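Local structure of ATP-dependent protease (Xanthomonas campestris pv. campestris, 7CAY) at residues A[63-67]-A[92-96]. The protein probably binds protein substrates, as a homologue of the N-terminal substrate-recognition domain of the ATP-dependent Lon protease. Numbering follows the deposited sequence.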
ATOM      1  N   PRO A  63      12.630  -5.961  -2.042  1.00 58.25           N
ATOM      2  CA  PRO A  63      11.210  -5.622  -2.142  1.00 57.57           C
ATOM      3  C   PRO A  63      10.722  -5.718  -3.582  1.00 58.72           C
ATOM      4  O   PRO A  63      11.496  -5.872  -4.527  1.00 60.74           O
ATOM      5  CB  PRO A  63      11.171  -4.177  -1.645  1.00 56.94           C
ATOM      6  CG  PRO A  63      12.475  -3.621  -2.108  1.00 58.72           C
ATOM      7  CD  PRO A  63      13.476  -4.754  -2.000  1.00 59.38           C
ATOM      8  N   ALA A  64       9.403  -5.627  -3.730  1.00 54.82           N
ATOM      9  CA  ALA A  64       8.817  -5.542  -5.055  1.00 55.42           C
ATOM     10  C   ALA A  64       9.086  -4.163  -5.656  1.00 55.00           C
ATOM     11  O   ALA A  64       9.501  -3.225  -4.971  1.00 54.40           O
ATOM     12  CB  ALA A  64       7.317  -5.828  -4.995  1.00 55.69           C
ATOM     13  N   ALA A  65       8.842  -4.047  -6.962  1.00 54.68           N
ATOM     14  CA  ALA A  65       9.131  -2.800  -7.661  1.00 55.15           C
ATOM     15  C   ALA A  65       8.192  -1.670  -7.261  1.00 53.50           C
ATOM     16  O   ALA A  65       8.517  -0.500  -7.492  1.00 51.73           O
ATOM     17  CB  ALA A  65       9.067  -3.015  -9.174  1.00 57.79           C
ATOM     18  N   TYR A  66       7.041  -1.985  -6.669  1.00 54.26           N
ATOM     19  CA  TYR A  66       6.060  -0.980  -6.283  1.00 54.53           C
ATOM     20  C   TYR A  66       5.719  -1.121  -4.807  1.00 51.71           C
ATOM     21  O   TYR A  66       5.670  -2.233  -4.274  1.00 50.34           O
ATOM     22  CB  TYR A  66       4.784  -1.093  -7.127  1.00 57.39           C
ATOM     23  CG  TYR A  66       4.912  -0.508  -8.514  1.00 61.19           C
ATOM     24  CD1 TYR A  66       5.574  -1.195  -9.523  1.00 62.47           C
ATOM     25  CD2 TYR A  66       4.365   0.733  -8.817  1.00 63.94           C
ATOM     26  CE1 TYR A  66       5.692  -0.661 -10.794  1.00 65.56           C
ATOM     27  CE2 TYR A  66       4.475   1.273 -10.086  1.00 66.93           C
ATOM     28  CZ  TYR A  66       5.142   0.572 -11.069  1.00 68.26           C
ATOM     29  OH  TYR A  66       5.257   1.108 -12.333  1.00 72.86           O
ATOM     30  N   GLY A  67       5.486   0.018  -4.154  1.00 50.12           N
ATOM     31  CA  GLY A  67       5.105   0.048  -2.757  1.00 52.12           C
ATOM     32  C   GLY A  67       4.109   1.161  -2.498  1.00 54.75           C
ATOM     33  O   GLY A  67       3.746   1.916  -3.401  1.00 58.22           O
ATOM     34  N   ARG A  92       1.492   5.856  -3.963  1.00 62.28           N
ATOM     35  CA  ARG A  92       2.248   4.739  -4.511  1.00 60.11           C
ATOM     36  C   ARG A  92       3.586   5.228  -5.049  1.00 61.11           C
ATOM     37  O   ARG A  92       3.709   6.357  -5.529  1.00 63.43           O
ATOM     38  CB  ARG A  92       1.468   4.043  -5.626  1.00 58.99           C
ATOM     39  CG  ARG A  92       0.191   3.372  -5.170  1.00 57.10           C
ATOM     40  CD  ARG A  92      -0.634   2.901  -6.356  1.00 57.04           C
ATOM     41  NE  ARG A  92      -0.853   3.975  -7.320  1.00 57.73           N
ATOM     42  CZ  ARG A  92      -0.328   4.007  -8.540  1.00 56.60           C
ATOM     43  NH1 ARG A  92       0.441   3.018  -8.965  1.00 54.06           N
ATOM     44  NH2 ARG A  92      -0.582   5.031  -9.341  1.00 59.26           N
ATOM     45  N   PHE A  93       4.593   4.361  -4.965  1.00 60.73           N
ATOM     46  CA  PHE A  93       5.924   4.706  -5.434  1.00 60.66           C
ATOM     47  C   PHE A  93       6.533   3.524  -6.173  1.00 59.49           C
ATOM     48  O   PHE A  93       6.067   2.387  -6.067  1.00 55.82           O
ATOM     49  CB  PHE A  93       6.843   5.140  -4.282  1.00 59.83           C
ATOM     50  CG  PHE A  93       6.948   4.137  -3.171  1.00 57.64           C
ATOM     51  CD1 PHE A  93       7.834   3.074  -3.257  1.00 57.12           C
ATOM     52  CD2 PHE A  93       6.180   4.268  -2.028  1.00 57.31           C
ATOM     53  CE1 PHE A  93       7.939   2.154  -2.230  1.00 55.22           C
ATOM     54  CE2 PHE A  93       6.283   3.352  -0.996  1.00 55.65           C
ATOM     55  CZ  PHE A  93       7.164   2.295  -1.098  1.00 54.55           C
ATOM     56  N   ARG A  94       7.587   3.818  -6.932  1.00 58.56           N
ATOM     57  CA  ARG A  94       8.377   2.811  -7.626  1.00 59.71           C
ATOM     58  C   ARG A  94       9.777   2.783  -7.026  1.00 56.96           C
ATOM     59  O   ARG A  94      10.388   3.837  -6.823  1.00 57.96           O
ATOM     60  CB  ARG A  94       8.454   3.107  -9.125  1.00 62.84           C
ATOM     61  CG  ARG A  94       7.135   3.515  -9.742  1.00 65.50           C
ATOM     62  CD  ARG A  94       7.205   3.510 -11.262  1.00 70.04           C
ATOM     63  NE  ARG A  94       5.985   4.041 -11.863  1.00 73.44           N
ATOM     64  CZ  ARG A  94       5.862   5.277 -12.333  1.00 77.60           C
ATOM     65  NH1 ARG A  94       4.712   5.676 -12.859  1.00 80.15           N
ATOM     66  NH2 ARG A  94       6.892   6.113 -12.284  1.00 79.20           N
ATOM     67  N   VAL A  95      10.282   1.583  -6.746  1.00 56.36           N
ATOM     68  CA  VAL A  95      11.624   1.427  -6.186  1.00 57.18           C
ATOM     69  C   VAL A  95      12.605   1.426  -7.355  1.00 61.98           C
ATOM     70  O   VAL A  95      12.745   0.425  -8.058  1.00 61.67           O
ATOM     71  CB  VAL A  95      11.752   0.158  -5.337  1.00 56.05           C
ATOM     72  CG1 VAL A  95      13.078   0.151  -4.599  1.00 55.69           C
ATOM     73  CG2 VAL A  95      10.593   0.051  -4.353  1.00 54.45           C
ATOM     74  N   GLN A  96      13.280   2.559  -7.576  1.00 61.23           N
ATOM     75  CA  GLN A  96      14.302   2.617  -8.618  1.00 65.10           C
ATOM     76  C   GLN A  96      15.480   1.717  -8.271  1.00 64.21           C
ATOM     77  O   GLN A  96      16.009   1.009  -9.137  1.00 64.14           O
ATOM     78  CB  GLN A  96      14.775   4.058  -8.815  1.00 67.66           C
ATOM     79  CG  GLN A  96      13.653   5.072  -8.976  1.00 68.82           C
ATOM     80  CD  GLN A  96      13.291   5.328 -10.428  1.00 72.07           C
ATOM     81  OE1 GLN A  96      12.119   5.495 -10.764  1.00 72.76           O
ATOM     82  NE2 GLN A  96      14.300   5.371 -11.295  1.00 74.85           N
TER
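Ala65 O accepts the backbone N-H of Val95 at 2.8 Å, nearly straight at 168°, at the corner just before strand 66-74, which forms an antiparallel beta hairpin with strand 83-100 in the mixed sheet of the Lon N-terminal domain. The register follows from the next bonds: Gly67 and Phe93 form a hydrogen-bonded pair, with Gly67 N to Phe93 O at 3.1 Å and Phe93 N to Gly67 O at 3.0 Å, whereas Tyr66 and Arg94 make the adjoining non-hydrogen-bonded pair. A chi1 of 55° folds the Phe93 ring back across its partner, and Gly67 CA lies over the ring face, 3.8 Å from the Phe93 centroid, a CH-pi contact. That ring also packs on Leu8 and Leu10 of strand 6-13 and Cys49 of strand 47-51. On the other face of the sheet Tyr66 and Arg94 run side by side, ring and guanidinium planes nearly perpendicular, and Arg94 CG touches Tyr66 CE2 at 3.5 Å. Asp179, near helix 169-177, forms salt bridges with both Arg92 and Arg94, tying this face to the helical part. Arg94 NE adds a weak, bent bond to Tyr66 OH, 3.1 Å long at 126°, meeting the hydroxyl at the guanidinium edge.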